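Local atomic coordinates of dehalogenase (Rhodospirillaceae, PDB entry 6A41), a protein that probably catalyses the removal of halogen from halogenated substrates, on a Rossmann-like fold shared with the short-chain dehydrogenase/reductase family. Residues A[76-81]-A[124-129]; A[129-134]-A[172-177]. All coordinates share one frame; numbering follows the deposited sequence.

How the contacts relate
Contact 1 (76-81 with 124-129) and contact 2 (129-134 with 172-177) lie side by side on one parallel sheet, their centres about 11 Å apart. Along the chain they come in series: contact 1 closes at Gly129, where contact 2 opens, so this glycine belongs to both. Strand 79-83 leads through helix 98-126 to strand 129-136, and two further helices lead on to strand 172-179. Strand 129-136 is the middle one of the three and joins both contacts: Leu80 pairs with Arg130 and Val132 on one side, while Thr173, Asn175 and Val177 follow on the other. Together the contacts span successive beta-alpha-beta units of the Rossmann-like core, from its polar rim to its buried interior.

Contact 1 (A[76-81]-A[124-129]); sequences HIDALV and RKRKSG
Carboxylate oxygen OD1 of Asp78 is gripped from two directions, by a salt bridge from Arg126 NH2 at 2.6 Å and by a proton from a water. The same water lies 2.6 Å from Ser128 OG, so the serine hydroxyl is tied to the aspartate through it. Asp78 CG stands anti to the carbonyl carbon (chi1 -71°), which swings the carboxylate out toward the arginine. There it meets the guanidinium at its edge, and only one oxygen is engaged by Arg126: the carboxylate and guanidinium planes stand 64° apart, unlike a flat, two-pronged pair.

The other oxygen, OD2, accepts the backbone N-H of Val7 on the neighbouring strand 7-10, and also a weak, strongly bent hydrogen bond from His76 NE2, 3.1 Å away from OD2. Both oxygens are thereby held, which should fix the rotation of the carboxylate. Asp78 CG lies in the plane of the imidazole, at its rim. His76 also brings CD2 over one face of the guanidinium, 3.4 Å from Arg126 NH2, with the two planes 26° apart and the atom offset toward the guanidinium rim. Arg126 reaches this place by a bend at chi3. A positive charge so close would probably discourage protonation of the histidine, whereas the carboxylate beside it would favour it.

Beside the charged cluster the backbones converge: Gly129 CA makes a CH...O contact of 3.3 Å with Asp78 O. Lys127, with positive phi, is the first residue to leave helical geometry after helix 98-126. The polar cluster thus pins the exit of that helix to the entrance of strand 79-83, at the closing corner of a beta-alpha-beta crossover characteristic of Rossmann-like folds.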
# COMPACT_ATOMS: atom_id res chain seq x y z
N HIS A 76 21.87 -12.74 -26.40
CA HIS A 76 21.38 -11.90 -25.31
C HIS A 76 20.00 -12.28 -24.96
O HIS A 76 19.38 -12.94 -25.70
CB HIS A 76 21.41 -10.40 -25.72
CG HIS A 76 20.44 -10.01 -26.77
ND1 HIS A 76 20.64 -10.29 -28.09
CD2 HIS A 76 19.18 -9.49 -26.68
CE1 HIS A 76 19.60 -9.88 -28.80
NE2 HIS A 76 18.69 -9.41 -27.97
N ILE A 77 19.56 -11.77 -23.83
CA ILE A 77 18.16 -11.86 -23.34
C ILE A 77 17.64 -10.44 -23.00
O ILE A 77 18.24 -9.74 -22.18
CB ILE A 77 18.03 -12.78 -22.10
CG1 ILE A 77 18.42 -14.23 -22.48
CG2 ILE A 77 16.63 -12.74 -21.51
CD1 ILE A 77 18.79 -15.06 -21.24
N ASP A 78 16.55 -10.02 -23.63
CA ASP A 78 16.01 -8.70 -23.35
C ASP A 78 15.12 -8.71 -22.11
O ASP A 78 14.99 -7.67 -21.41
CB ASP A 78 15.19 -8.18 -24.51
CG ASP A 78 16.07 -7.82 -25.70
OD1 ASP A 78 16.97 -6.95 -25.53
OD2 ASP A 78 15.96 -8.46 -26.75
N ALA A 79 14.36 -9.81 -21.89
CA ALA A 79 13.50 -9.92 -20.75
C ALA A 79 13.48 -11.32 -20.15
O ALA A 79 13.46 -12.35 -20.93
CB ALA A 79 12.05 -9.61 -21.17
N LEU A 80 13.57 -11.38 -18.84
CA LEU A 80 13.37 -12.60 -18.09
C LEU A 80 11.98 -12.60 -17.49
O LEU A 80 11.66 -11.71 -16.65
CB LEU A 80 14.40 -12.80 -17.03
CG LEU A 80 14.23 -13.88 -15.93
CD1 LEU A 80 14.24 -15.24 -16.65
CD2 LEU A 80 15.31 -13.81 -14.89
N VAL A 81 11.18 -13.60 -17.80
CA VAL A 81 9.91 -13.75 -17.13
C VAL A 81 10.03 -14.89 -16.15
O VAL A 81 10.14 -16.10 -16.58
CB VAL A 81 8.79 -14.02 -18.16
CG1 VAL A 81 7.49 -14.30 -17.47
CG2 VAL A 81 8.65 -12.89 -19.15
N ARG A 124 23.38 -6.10 -17.63
CA ARG A 124 24.09 -4.94 -17.17
C ARG A 124 25.13 -4.44 -18.20
O ARG A 124 25.29 -3.22 -18.40
CB ARG A 124 24.76 -5.18 -15.83
CG ARG A 124 23.77 -5.44 -14.67
CD ARG A 124 24.69 -5.36 -13.45
NE ARG A 124 24.20 -5.46 -12.12
CZ ARG A 124 23.89 -4.43 -11.38
NH1 ARG A 124 23.85 -3.21 -11.85
NH2 ARG A 124 23.48 -4.66 -10.18
N LYS A 125 25.77 -5.41 -18.82
CA LYS A 125 26.79 -5.15 -19.79
C LYS A 125 26.11 -4.44 -20.94
O LYS A 125 26.76 -3.63 -21.52
CB LYS A 125 27.35 -6.48 -20.30
CG LYS A 125 28.37 -7.24 -19.44
CD LYS A 125 29.62 -6.43 -19.28
CE LYS A 125 30.76 -7.34 -18.91
NZ LYS A 125 32.01 -6.56 -18.73
N ARG A 126 24.88 -4.86 -21.32
CA ARG A 126 24.02 -4.11 -22.37
C ARG A 126 23.37 -2.76 -21.97
O ARG A 126 23.06 -1.93 -22.83
CB ARG A 126 22.89 -5.05 -22.91
CG ARG A 126 23.49 -6.33 -23.48
CD ARG A 126 22.59 -7.56 -23.52
NE ARG A 126 21.19 -7.22 -23.78
CZ ARG A 126 20.76 -6.76 -24.97
NH1 ARG A 126 21.58 -6.62 -26.03
NH2 ARG A 126 19.49 -6.50 -25.11
N LYS A 127 23.24 -2.47 -20.67
CA LYS A 127 22.46 -1.37 -20.17
C LYS A 127 21.00 -1.41 -20.65
O LYS A 127 20.43 -0.38 -20.97
CB LYS A 127 23.03 -0.01 -20.45
CG LYS A 127 24.53 0.10 -20.12
CD LYS A 127 24.74 0.27 -18.66
CE LYS A 127 26.22 0.50 -18.42
NZ LYS A 127 26.56 -0.34 -17.31
N SER A 128 20.43 -2.59 -20.67
CA SER A 128 18.98 -2.67 -20.97
C SER A 128 18.51 -4.03 -20.52
O SER A 128 19.26 -4.97 -20.51
CB SER A 128 18.61 -2.37 -22.48
OG SER A 128 18.95 -3.43 -23.25
N GLY A 129 17.25 -4.10 -20.06
CA GLY A 129 16.67 -5.32 -19.72
C GLY A 129 15.36 -5.14 -18.98
O GLY A 129 15.01 -4.05 -18.53
O HOH W 1 16.85 -4.95 -23.63

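Contact 2 (A[129-134]-A[172-177]); sequences GRIVFV and ITVNAV
Phe133 and Ala176 face each other across two parallel strands, CB to CB at 4.0 Å, in the tightly packed part of the contact. The phenyl ring leans back along its neighbour until CE1 is 3.8 Å from Val174 CG1, which meets the ring at its edge, near the ring plane. Phe133 CG lies anti to the carbonyl carbon (chi1 -66°), which sends the ring that way. Ile131 CB packs against Val174 CG1 on the same face of the sheet, and Ile172 continues the apolar row. Backbone hydrogen bonds alternate between the strands: Phe133 N gives the shortest, 2.8 Å to Asn175 O.

On the other face, at the end by Arg130 and Thr173, the contact turns polar, takes in a water and is partly exposed at Arg130; further along, Val132 and Val177 meet. The water bridges Ile131 O and Thr173 OG1. Arg130, bent at chi2 (-84°), folds across Thr173: its CD is 3.1 Å from Thr173 OG1, and the threonine methyl lies over one face of the guanidinium. Arg130 NH1 then turns back to donate to Gly129 O at 3.0 Å. Thr173 N reaches the same oxygen at 3.1 Å from the opposite face of the carbonyl plane. Arg130 NH2 donates to Ser226 O, so an alanine here would probably leave Ser226 O without this donor, strip Gly129 O of one of its two, and uncover the threonine methyl.

Helix 98-126 packs on the Phe133 face through Pro112, Thr116 and Met123, helix 214-225 covers Val132 and Val177, and strand 79-83 flanks strand 129-136 on its other edge.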
# COMPACT_ATOMS: atom_id res chain seq x y z
N GLY A 129 17.25 -4.10 -20.06
CA GLY A 129 16.67 -5.32 -19.72
C GLY A 129 15.36 -5.14 -18.98
O GLY A 129 15.01 -4.05 -18.53
N ARG A 130 14.71 -6.27 -18.78
CA ARG A 130 13.46 -6.33 -18.11
C ARG A 130 13.44 -7.61 -17.28
O ARG A 130 13.79 -8.69 -17.79
CB ARG A 130 12.29 -6.40 -19.09
CG ARG A 130 12.17 -5.27 -20.01
CD ARG A 130 11.44 -4.18 -19.29
NE ARG A 130 11.19 -3.06 -20.19
CZ ARG A 130 12.05 -2.15 -20.56
NH1 ARG A 130 13.28 -2.07 -20.06
NH2 ARG A 130 11.66 -1.21 -21.36
N ILE A 131 13.09 -7.53 -16.03
CA ILE A 131 12.87 -8.74 -15.26
C ILE A 131 11.41 -8.71 -14.71
O ILE A 131 11.04 -7.68 -14.07
CB ILE A 131 13.81 -8.80 -14.03
CG1 ILE A 131 15.30 -8.66 -14.27
CG2 ILE A 131 13.55 -10.06 -13.21
CD1 ILE A 131 15.93 -9.81 -14.81
N VAL A 132 10.58 -9.69 -15.02
CA VAL A 132 9.18 -9.73 -14.55
C VAL A 132 8.99 -10.99 -13.73
O VAL A 132 9.27 -12.10 -14.21
CB VAL A 132 8.14 -9.65 -15.67
CG1 VAL A 132 6.69 -9.81 -15.13
CG2 VAL A 132 8.37 -8.47 -16.64
N PHE A 133 8.63 -10.83 -12.45
CA PHE A 133 8.24 -11.93 -11.64
C PHE A 133 6.78 -12.21 -11.87
O PHE A 133 5.89 -11.32 -11.62
CB PHE A 133 8.57 -11.67 -10.16
CG PHE A 133 10.05 -11.59 -9.85
CD1 PHE A 133 10.76 -10.44 -10.08
CD2 PHE A 133 10.69 -12.62 -9.25
CE1 PHE A 133 12.11 -10.33 -9.78
CE2 PHE A 133 12.08 -12.53 -8.97
CZ PHE A 133 12.77 -11.40 -9.30
N VAL A 134 6.43 -13.41 -12.22
CA VAL A 134 4.97 -13.71 -12.26
C VAL A 134 4.60 -14.24 -10.89
O VAL A 134 5.11 -15.28 -10.47
CB VAL A 134 4.59 -14.76 -13.24
CG1 VAL A 134 3.09 -14.80 -13.41
CG2 VAL A 134 5.24 -14.40 -14.58
N ILE A 172 17.74 -1.37 -16.27
CA ILE A 172 16.97 -2.56 -16.31
C ILE A 172 15.81 -2.36 -15.36
O ILE A 172 16.00 -1.93 -14.20
CB ILE A 172 17.88 -3.67 -15.78
CG1 ILE A 172 19.04 -3.88 -16.77
CG2 ILE A 172 17.14 -4.95 -15.49
CD1 ILE A 172 20.16 -4.56 -16.07
N THR A 173 14.59 -2.69 -15.79
CA THR A 173 13.45 -2.58 -14.85
C THR A 173 13.15 -3.94 -14.21
O THR A 173 13.44 -4.98 -14.78
CB THR A 173 12.16 -2.06 -15.50
OG1 THR A 173 11.61 -3.03 -16.40
CG2 THR A 173 12.39 -0.74 -16.22
N VAL A 174 12.59 -3.91 -13.03
CA VAL A 174 12.23 -5.09 -12.30
C VAL A 174 10.83 -4.83 -11.73
O VAL A 174 10.63 -3.97 -10.92
CB VAL A 174 13.15 -5.37 -11.16
CG1 VAL A 174 12.80 -6.69 -10.53
CG2 VAL A 174 14.60 -5.44 -11.59
N ASN A 175 9.93 -5.71 -12.10
CA ASN A 175 8.51 -5.63 -11.67
C ASN A 175 7.96 -7.04 -11.40
O ASN A 175 8.56 -8.07 -11.78
CB ASN A 175 7.69 -4.99 -12.79
CG ASN A 175 8.06 -3.55 -13.03
OD1 ASN A 175 8.62 -3.22 -14.13
ND2 ASN A 175 7.92 -2.73 -12.10
N ALA A 176 6.75 -7.09 -10.80
CA ALA A 176 6.03 -8.35 -10.66
C ALA A 176 4.61 -8.14 -11.11
O ALA A 176 4.07 -6.99 -11.05
CB ALA A 176 6.00 -8.81 -9.23
N VAL A 177 3.97 -9.19 -11.53
CA VAL A 177 2.52 -9.15 -11.79
C VAL A 177 1.91 -10.05 -10.69
O VAL A 177 2.27 -11.17 -10.55
CB VAL A 177 2.16 -9.72 -13.16
CG1 VAL A 177 0.60 -9.72 -13.32
CG2 VAL A 177 2.72 -8.82 -14.28
O HOH W 2 10.10 -5.41 -15.64